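Tannase (Fusobacterium nucleatum subsp. nucleatum ATCC 25586, PDB 6YQ4) acts as a tannase that hydrolyses and detoxifies gallotannins, and is probably built on the alpha/beta-hydrolase fold. Local coordinates at residues A[97-100]-A[101-104]; A[209-212]-A[213-216]; A[217-220]-A[221-225]; A[481-484]-A[485-489]. All coordinates share one frame; numbering follows the deposited sequence.

Contact 1. Residues A[97-100]-A[101-104]; sequences KANS and LTYA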
# COMPACT_ATOMS: atom_id res chain seq x y z
N LYS A 97 0.85 -14.12 17.82
CA LYS A 97 -0.22 -13.31 18.36
C LYS A 97 -1.33 -13.18 17.32
O LYS A 97 -1.15 -13.50 16.15
CB LYS A 97 0.29 -11.93 18.79
CG LYS A 97 1.46 -11.96 19.80
CD LYS A 97 1.16 -11.15 21.07
CE LYS A 97 1.86 -11.72 22.30
NZ LYS A 97 0.99 -11.76 23.52
N ALA A 98 -2.49 -12.73 17.79
CA ALA A 98 -3.66 -12.55 16.95
C ALA A 98 -3.31 -11.77 15.70
O ALA A 98 -2.67 -10.72 15.78
CB ALA A 98 -4.74 -11.81 17.73
N ASN A 99 -3.73 -12.28 14.54
CA ASN A 99 -3.58 -11.50 13.32
C ASN A 99 -4.66 -10.41 13.28
O ASN A 99 -5.51 -10.30 14.19
CB ASN A 99 -3.56 -12.41 12.09
CG ASN A 99 -4.93 -12.84 11.59
OD1 ASN A 99 -5.98 -12.58 12.20
ND2 ASN A 99 -4.92 -13.56 10.47
N SER A 100 -4.64 -9.59 12.22
CA SER A 100 -5.48 -8.40 12.17
C SER A 100 -6.96 -8.73 12.13
O SER A 100 -7.78 -7.97 12.67
CB SER A 100 -5.06 -7.54 10.98
OG SER A 100 -5.45 -8.14 9.77
N LEU A 101 -7.33 -9.85 11.50
CA LEU A 101 -8.73 -10.24 11.41
C LEU A 101 -9.24 -10.77 12.75
O LEU A 101 -10.38 -10.49 13.14
CB LEU A 101 -8.93 -11.30 10.33
CG LEU A 101 -8.80 -10.89 8.86
CD1 LEU A 101 -7.35 -10.56 8.46
CD2 LEU A 101 -9.39 -11.99 7.97
N THR A 102 -8.41 -11.57 13.43
CA THR A 102 -8.75 -12.00 14.79
C THR A 102 -8.87 -10.80 15.72
O THR A 102 -9.77 -10.74 16.57
CB THR A 102 -7.68 -12.95 15.33
OG1 THR A 102 -7.60 -14.12 14.50
CG2 THR A 102 -7.99 -13.33 16.76
N TYR A 103 -7.94 -9.84 15.60
CA TYR A 103 -8.03 -8.61 16.37
C TYR A 103 -9.34 -7.89 16.08
O TYR A 103 -10.05 -7.47 17.00
CB TYR A 103 -6.82 -7.72 16.06
CG TYR A 103 -6.45 -6.84 17.23
CD1 TYR A 103 -7.21 -5.71 17.54
CD2 TYR A 103 -5.36 -7.15 18.05
CE1 TYR A 103 -6.92 -4.91 18.64
CE2 TYR A 103 -5.05 -6.35 19.15
CZ TYR A 103 -5.84 -5.23 19.43
OH TYR A 103 -5.55 -4.42 20.52
N ALA A 104 -9.68 -7.76 14.79
CA ALA A 104 -10.91 -7.07 14.40
C ALA A 104 -12.13 -7.74 15.03
O ALA A 104 -13.00 -7.06 15.61
CB ALA A 104 -11.02 -7.02 12.88
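The N-cap of helix 100-106 is Asn-99, whose side chain accepts the backbone N-H of Thr-102. This capping bond, from Thr-102 N to Asn-99 OD1, is 2.9 Å long and almost straight (176°). A torsion that sets CG between the backbone N and the carbonyl carbon (chi1 83°) folds the short amide back onto the first turn. Asn-99 ND2 donates to Thr-89 O, earlier in the same loop, and a bond at each branch fixes the amide's rotation. Regular helical bonding begins at once: Tyr-103 N reaches Asn-99 O at 2.8 Å, and Ala-104 N reaches Ser-100 O at 2.9 Å. Threonine suits the buried position 102, pairing a hydroxyl with a methyl: OG1 of Thr-102 bonds to Gly-91 O while CG2 packs against Ala-98 CB at 3.7 Å. Leu-101, inward-facing, brings CD1 to 3.3 Å from Ser-100 OG and carries on to Val-111 and Ala-113 of strand 110-114. The small Ala-104 lets the helix lie close to Phe-74 and Val-111. The N-H groups of a first helical turn have no preceding helical carbonyls to bond; Asn-99 OD1 serves one, and the partly positive helix start probably polarises this C=O, a neutral side chain being enough for the cap.

Contact 2. Residues A[209-212]-A[213-216]; sequences ITNL and ENAD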
# COMPACT_ATOMS: atom_id res chain seq x y z
N ILE A 209 3.53 1.14 -1.66
CA ILE A 209 4.39 1.27 -2.83
C ILE A 209 3.54 1.86 -3.95
O ILE A 209 3.05 1.12 -4.81
CB ILE A 209 5.01 -0.09 -3.25
CG1 ILE A 209 5.71 -0.79 -2.08
CG2 ILE A 209 5.97 0.03 -4.44
CD1 ILE A 209 6.80 0.00 -1.44
N THR A 210 3.34 3.20 -3.93
CA THR A 210 2.56 3.95 -4.94
C THR A 210 3.39 4.98 -5.67
O THR A 210 4.62 5.07 -5.51
CB THR A 210 1.39 4.76 -4.37
OG1 THR A 210 1.71 5.32 -3.08
CG2 THR A 210 0.11 4.02 -4.41
N ASN A 211 2.67 5.83 -6.43
CA ASN A 211 3.28 6.87 -7.25
C ASN A 211 4.42 6.31 -8.10
O ASN A 211 5.49 6.91 -8.22
CB ASN A 211 3.78 8.00 -6.36
CG ASN A 211 3.75 9.34 -7.03
OD1 ASN A 211 3.62 9.43 -8.25
ND2 ASN A 211 3.85 10.42 -6.22
N LEU A 212 4.17 5.13 -8.71
CA LEU A 212 5.26 4.31 -9.25
C LEU A 212 6.10 5.07 -10.28
O LEU A 212 7.33 5.05 -10.22
CB LEU A 212 4.70 3.03 -9.87
CG LEU A 212 4.15 2.14 -8.77
CD1 LEU A 212 3.52 0.90 -9.34
CD2 LEU A 212 5.26 1.83 -7.79
N GLU A 213 5.45 5.77 -11.21
CA GLU A 213 6.19 6.51 -12.22
C GLU A 213 7.02 7.66 -11.64
O GLU A 213 7.94 8.13 -12.32
CB GLU A 213 5.23 7.03 -13.30
CG GLU A 213 4.23 8.09 -12.84
CD GLU A 213 2.96 7.48 -12.29
OE1 GLU A 213 3.05 6.33 -11.80
OE2 GLU A 213 1.88 8.15 -12.31
N ASN A 214 6.75 8.13 -10.40
CA ASN A 214 7.63 9.13 -9.79
C ASN A 214 8.52 8.57 -8.69
O ASN A 214 9.32 9.32 -8.11
CB ASN A 214 6.83 10.31 -9.23
CG ASN A 214 6.08 11.07 -10.30
OD1 ASN A 214 6.69 11.69 -11.18
ND2 ASN A 214 4.74 11.01 -10.26
N ALA A 215 8.43 7.28 -8.38
CA ALA A 215 9.23 6.75 -7.27
C ALA A 215 10.71 6.55 -7.60
O ALA A 215 11.52 6.41 -6.67
CB ALA A 215 8.61 5.45 -6.78
N ASP A 216 11.11 6.56 -8.89
CA ASP A 216 12.53 6.46 -9.24
C ASP A 216 13.31 7.74 -8.93
O ASP A 216 14.41 7.68 -8.38
CB ASP A 216 12.68 6.12 -10.72
CG ASP A 216 12.40 4.66 -11.01
OD1 ASP A 216 12.83 3.80 -10.20
OD2 ASP A 216 11.75 4.39 -12.04
O HOH W 1 9.59 6.11 -11.05
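OD1 of Asn-211 is held by two amides, those of Asn-214 in the same turn and of Asn-422 in a distant loop. The bond from Asn-214 ND2 to Asn-211 OD1 is 2.8 Å and nearly straight; the acceptor lies in the donor's amide plane, although the two amides stand 85° apart. Asn-211 ND2 in turn meets Tyr-275 OH of helix 259-279, so both ends of this buried amide have partners. Asparagine also tolerates the positive phi (49°) with which the loop after strand 202-206 of the central sheet turns into helix 212-223. In that loop Ile-209 bonds by its backbone to Ser-166, the probable nucleophile. On the backbone, Asn-214 N bonds to Asn-211 O at 2.8 Å. Leu-212 O takes Ala-215 N at 3.1 Å. Leu-212 O is 4.3 Å from Asp-216 N, too far for the next helical bond, and a water bridges them, donating to Leu-212 O at 2.6 Å and accepting from Asp-216 N at 2.7 Å. Glu-213 has CG between its backbone N and carbonyl carbon (chi1 66°) and bends again at chi2, which curls OE1 back to 3.5 Å from Leu-212 N and leaves OE2 to Tyr-425 OH and Asn-422 ND2. Asp-216 holds the backbone N-H groups of Phe-356 and Asp-357, one with each carboxylate oxygen. The turn is irregular, opened by a water, yet the buried Asn-211 and Asp-216 are satisfied by neighbours in loops and helix 259-279, and Asn-422 ties Asn-211 to Glu-213.

Contact 3. Residues A[217-220]-A[221-225]; sequences SAYE and WMYNG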
# COMPACT_ATOMS: atom_id res chain seq x y z
N SER A 217 12.80 8.90 -9.36
CA SER A 217 13.47 10.16 -9.06
C SER A 217 13.50 10.42 -7.56
O SER A 217 14.49 10.92 -7.02
CB SER A 217 12.79 11.32 -9.78
OG SER A 217 11.42 11.41 -9.41
N ALA A 218 12.41 10.10 -6.87
CA ALA A 218 12.38 10.33 -5.43
C ALA A 218 13.40 9.46 -4.72
O ALA A 218 14.05 9.90 -3.77
CB ALA A 218 10.97 10.10 -4.88
N TYR A 219 13.57 8.23 -5.20
CA TYR A 219 14.50 7.30 -4.55
C TYR A 219 15.95 7.74 -4.73
O TYR A 219 16.77 7.57 -3.82
CB TYR A 219 14.29 5.90 -5.10
CG TYR A 219 14.85 4.78 -4.23
CD1 TYR A 219 16.14 4.31 -4.44
CD2 TYR A 219 14.11 4.23 -3.20
CE1 TYR A 219 16.66 3.28 -3.66
CE2 TYR A 219 14.62 3.20 -2.40
CZ TYR A 219 15.90 2.73 -2.65
OH TYR A 219 16.44 1.71 -1.88
N GLU A 220 16.27 8.33 -5.87
CA GLU A 220 17.61 8.83 -6.11
C GLU A 220 17.85 10.20 -5.49
O GLU A 220 18.96 10.50 -5.07
CB GLU A 220 17.86 8.86 -7.62
CG GLU A 220 17.86 7.45 -8.22
CD GLU A 220 18.68 6.47 -7.39
OE1 GLU A 220 18.23 5.33 -7.18
OE2 GLU A 220 19.80 6.85 -6.94
N TRP A 221 16.82 11.04 -5.44
CA TRP A 221 16.91 12.25 -4.62
C TRP A 221 17.32 11.91 -3.19
O TRP A 221 18.30 12.45 -2.66
CB TRP A 221 15.58 12.99 -4.65
CG TRP A 221 15.58 14.15 -3.75
CD1 TRP A 221 16.24 15.33 -3.92
CD2 TRP A 221 14.92 14.24 -2.49
NE1 TRP A 221 16.03 16.16 -2.85
CE2 TRP A 221 15.23 15.51 -1.95
CE3 TRP A 221 14.13 13.36 -1.75
CZ2 TRP A 221 14.74 15.93 -0.72
CZ3 TRP A 221 13.65 13.79 -0.52
CH2 TRP A 221 13.95 15.06 -0.02
N MET A 222 16.61 10.97 -2.56
CA MET A 222 17.00 10.52 -1.23
C MET A 222 18.39 9.85 -1.20
O MET A 222 19.24 10.20 -0.37
CB MET A 222 15.95 9.57 -0.68
CG MET A 222 15.94 9.51 0.83
SD MET A 222 14.30 9.33 1.54
CE MET A 222 13.55 10.75 0.82
N TYR A 223 18.65 8.89 -2.09
CA TYR A 223 19.76 7.97 -1.87
C TYR A 223 20.93 8.14 -2.84
O TYR A 223 21.81 7.27 -2.91
CB TYR A 223 19.24 6.53 -1.89
CG TYR A 223 18.38 6.25 -0.70
CD1 TYR A 223 17.01 6.07 -0.84
CD2 TYR A 223 18.92 6.20 0.58
CE1 TYR A 223 16.20 5.85 0.26
CE2 TYR A 223 18.10 5.99 1.71
CZ TYR A 223 16.75 5.81 1.53
OH TYR A 223 15.92 5.58 2.60
N ASN A 224 20.98 9.23 -3.60
CA ASN A 224 22.15 9.52 -4.42
C ASN A 224 23.40 9.60 -3.54
O ASN A 224 23.39 10.22 -2.47
CB ASN A 224 21.95 10.83 -5.17
CG ASN A 224 23.06 11.12 -6.14
OD1 ASN A 224 23.81 12.07 -5.97
ND2 ASN A 224 23.15 10.31 -7.18
N GLY A 225 24.47 8.98 -4.00
CA GLY A 225 25.72 8.96 -3.28
C GLY A 225 25.93 7.74 -2.42
O GLY A 225 27.07 7.47 -2.02
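Tyr-223 starts against the backbone of Tyr-219, one turn earlier in helix 212-223: its CB lies 3.3 Å from Tyr-219 O. Tyr-219 O also accepts Tyr-223 N at 2.9 Å. CG turned beside the backbone N, anti to the carbonyl carbon (chi1 -69°), swings the ring along the helix toward the earlier tyrosine. Tyr-223 CD1 does most of the touching: it is 3.3 Å from Tyr-219 O, which sits at the ring's edge, and 3.8 Å above the plane of the Tyr-219 ring, over its centre. Next, Tyr-223 CE1 reaches Tyr-219 CE2 at 4.1 Å. The planes meet at 47°, an oblique pair that is neither stacked nor edge-to-face, and Met-222 CG lies over one face of the Tyr-223 ring. The side chain also touches Lys-445 and comes near a probable Ser-His-Asp triad without touching it. Tyrosine suits position 219 because its OH, at the end of a buried ring, bonds to Lys-445 O and Lys-351 N; Glu-220 OE2 forms a salt bridge with Arg-349 and a hydrogen bond with Ser-265 OG. Two rings four residues apart form an i, i+4 aromatic pair, here on a helix that follows a central-sheet strand, as in alpha/beta hydrolases.

Contact 4. Residues A[481-484]-A[485-489]; sequences DLEE and LFNWI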
# COMPACT_ATOMS: atom_id res chain seq x y z
N ASP A 481 1.50 -2.97 14.85
CA ASP A 481 0.99 -2.05 15.85
C ASP A 481 -0.53 -2.17 15.96
O ASP A 481 -1.26 -1.18 15.98
CB ASP A 481 1.37 -0.61 15.48
CG ASP A 481 0.88 -0.23 14.08
OD1 ASP A 481 0.84 0.98 13.77
OD2 ASP A 481 0.52 -1.14 13.29
N LEU A 482 -1.04 -3.41 16.01
CA LEU A 482 -2.49 -3.60 15.90
C LEU A 482 -3.25 -2.90 17.01
O LEU A 482 -4.41 -2.49 16.80
CB LEU A 482 -2.84 -5.09 15.88
CG LEU A 482 -2.37 -5.81 14.62
CD1 LEU A 482 -2.92 -7.23 14.55
CD2 LEU A 482 -2.75 -5.03 13.38
N GLU A 483 -2.66 -2.77 18.20
CA GLU A 483 -3.38 -2.10 19.29
C GLU A 483 -3.60 -0.63 18.95
O GLU A 483 -4.73 -0.13 19.01
CB GLU A 483 -2.64 -2.25 20.61
CG GLU A 483 -3.13 -1.28 21.68
CD GLU A 483 -2.63 -1.61 23.09
OE1 GLU A 483 -3.17 -1.04 24.07
OE2 GLU A 483 -1.71 -2.44 23.21
N GLU A 484 -2.55 0.06 18.51
CA GLU A 484 -2.69 1.45 18.06
C GLU A 484 -3.62 1.56 16.85
O GLU A 484 -4.43 2.49 16.77
CB GLU A 484 -1.32 2.02 17.74
CG GLU A 484 -0.30 1.63 18.77
CD GLU A 484 1.01 2.37 18.61
OE1 GLU A 484 2.06 1.69 18.44
OE2 GLU A 484 0.98 3.62 18.65
N LEU A 485 -3.51 0.63 15.90
CA LEU A 485 -4.31 0.71 14.69
C LEU A 485 -5.79 0.69 15.01
O LEU A 485 -6.56 1.50 14.48
CB LEU A 485 -3.98 -0.43 13.73
CG LEU A 485 -4.93 -0.55 12.53
CD1 LEU A 485 -4.90 0.72 11.70
CD2 LEU A 485 -4.60 -1.74 11.65
N PHE A 486 -6.21 -0.22 15.89
CA PHE A 486 -7.63 -0.32 16.18
C PHE A 486 -8.08 0.74 17.19
O PHE A 486 -9.28 1.00 17.32
CB PHE A 486 -7.95 -1.76 16.63
CG PHE A 486 -8.08 -2.73 15.46
CD1 PHE A 486 -9.29 -2.91 14.81
CD2 PHE A 486 -6.97 -3.43 14.99
CE1 PHE A 486 -9.40 -3.78 13.73
CE2 PHE A 486 -7.08 -4.31 13.92
CZ PHE A 486 -8.29 -4.48 13.28
N ASN A 487 -7.14 1.37 17.89
CA ASN A 487 -7.47 2.59 18.61
C ASN A 487 -7.87 3.69 17.64
O ASN A 487 -8.90 4.36 17.82
CB ASN A 487 -6.29 3.01 19.48
CG ASN A 487 -6.13 2.13 20.73
OD1 ASN A 487 -7.09 1.55 21.23
ND2 ASN A 487 -4.90 2.04 21.22
N TRP A 488 -7.07 3.87 16.57
CA TRP A 488 -7.37 4.85 15.53
C TRP A 488 -8.71 4.57 14.86
O TRP A 488 -9.51 5.49 14.65
CB TRP A 488 -6.25 4.87 14.50
CG TRP A 488 -6.47 5.82 13.37
CD1 TRP A 488 -6.26 7.17 13.39
CD2 TRP A 488 -6.95 5.51 12.07
NE1 TRP A 488 -6.57 7.71 12.17
CE2 TRP A 488 -7.00 6.71 11.34
CE3 TRP A 488 -7.34 4.32 11.44
CZ2 TRP A 488 -7.44 6.78 10.02
CZ3 TRP A 488 -7.75 4.38 10.11
CH2 TRP A 488 -7.80 5.60 9.42
N ILE A 489 -8.98 3.31 14.53
CA ILE A 489 -10.23 2.97 13.85
C ILE A 489 -11.42 3.25 14.76
O ILE A 489 -12.42 3.84 14.34
CB ILE A 489 -10.23 1.50 13.38
CG1 ILE A 489 -9.14 1.21 12.38
CG2 ILE A 489 -11.59 1.13 12.78
CD1 ILE A 489 -9.13 -0.23 11.93
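Leu-482 and Phe-486 of the C-terminal helix 482-493 face helix 100-106, while Leu-485 and Trp-488 face the central sheet, as in alpha/beta hydrolases. Leu-482 CD2 sits 4.2 Å from Leu-485 CD2, the two side chains crossing at an angle, and 4.4 Å from Phe-486 CE2. Leucine suits this apolar seam: Leu-485 touches strands 202-206 and 435-439, while Leu-482 leans on Tyr-103. Phe-486 meets the rings of Phe-74 and Tyr-109. The other side is polar and exposed to solvent. Glu-483 and Asn-487 run side by side, pointing the same way, with Glu-483 CG 3.8 Å from Asn-487 ND2 and the carboxylate and amide planes 64° apart. The exposed Glu-483 and Glu-484 suit the first turn, where their charge would probably interact favourably with the partly positive helix start. Asp-481, although at the N-cap position, makes no side-chain capping bond; the carboxylate goes to Arg-437 in a salt bridge and to Tyr-206 OH, while its backbone O receives Leu-485 N at 2.9 Å. On the packed side, with CG beside the backbone N (chi1 -79°), the Phe-486 ring turns its edge to the preceding turn, and CD2 lies 3.3 Å from Leu-482 O, in the ring plane.

Contacts 1 and 4 pack together, with the ring of Tyr-103 against Phe-486 and Tyr-103 OH 3.4 Å from Glu-483 CA, so the first turns of helices 100-106 and 482-493 pack against each other at a partly buried surface. Contacts 2 and 3 share helix 212-223 and are buried; contact 2 lies across the chain's centre from contact 1, about 30 Å between centres. Chemistry follows place. Contact 1 caps its helix with a side-chain amide, whereas contact 4 spends its N-cap carboxylate on a strand arginine. Contact 2 opens its helix with paired amides and a water, and contact 3 continues it with aromatic packing.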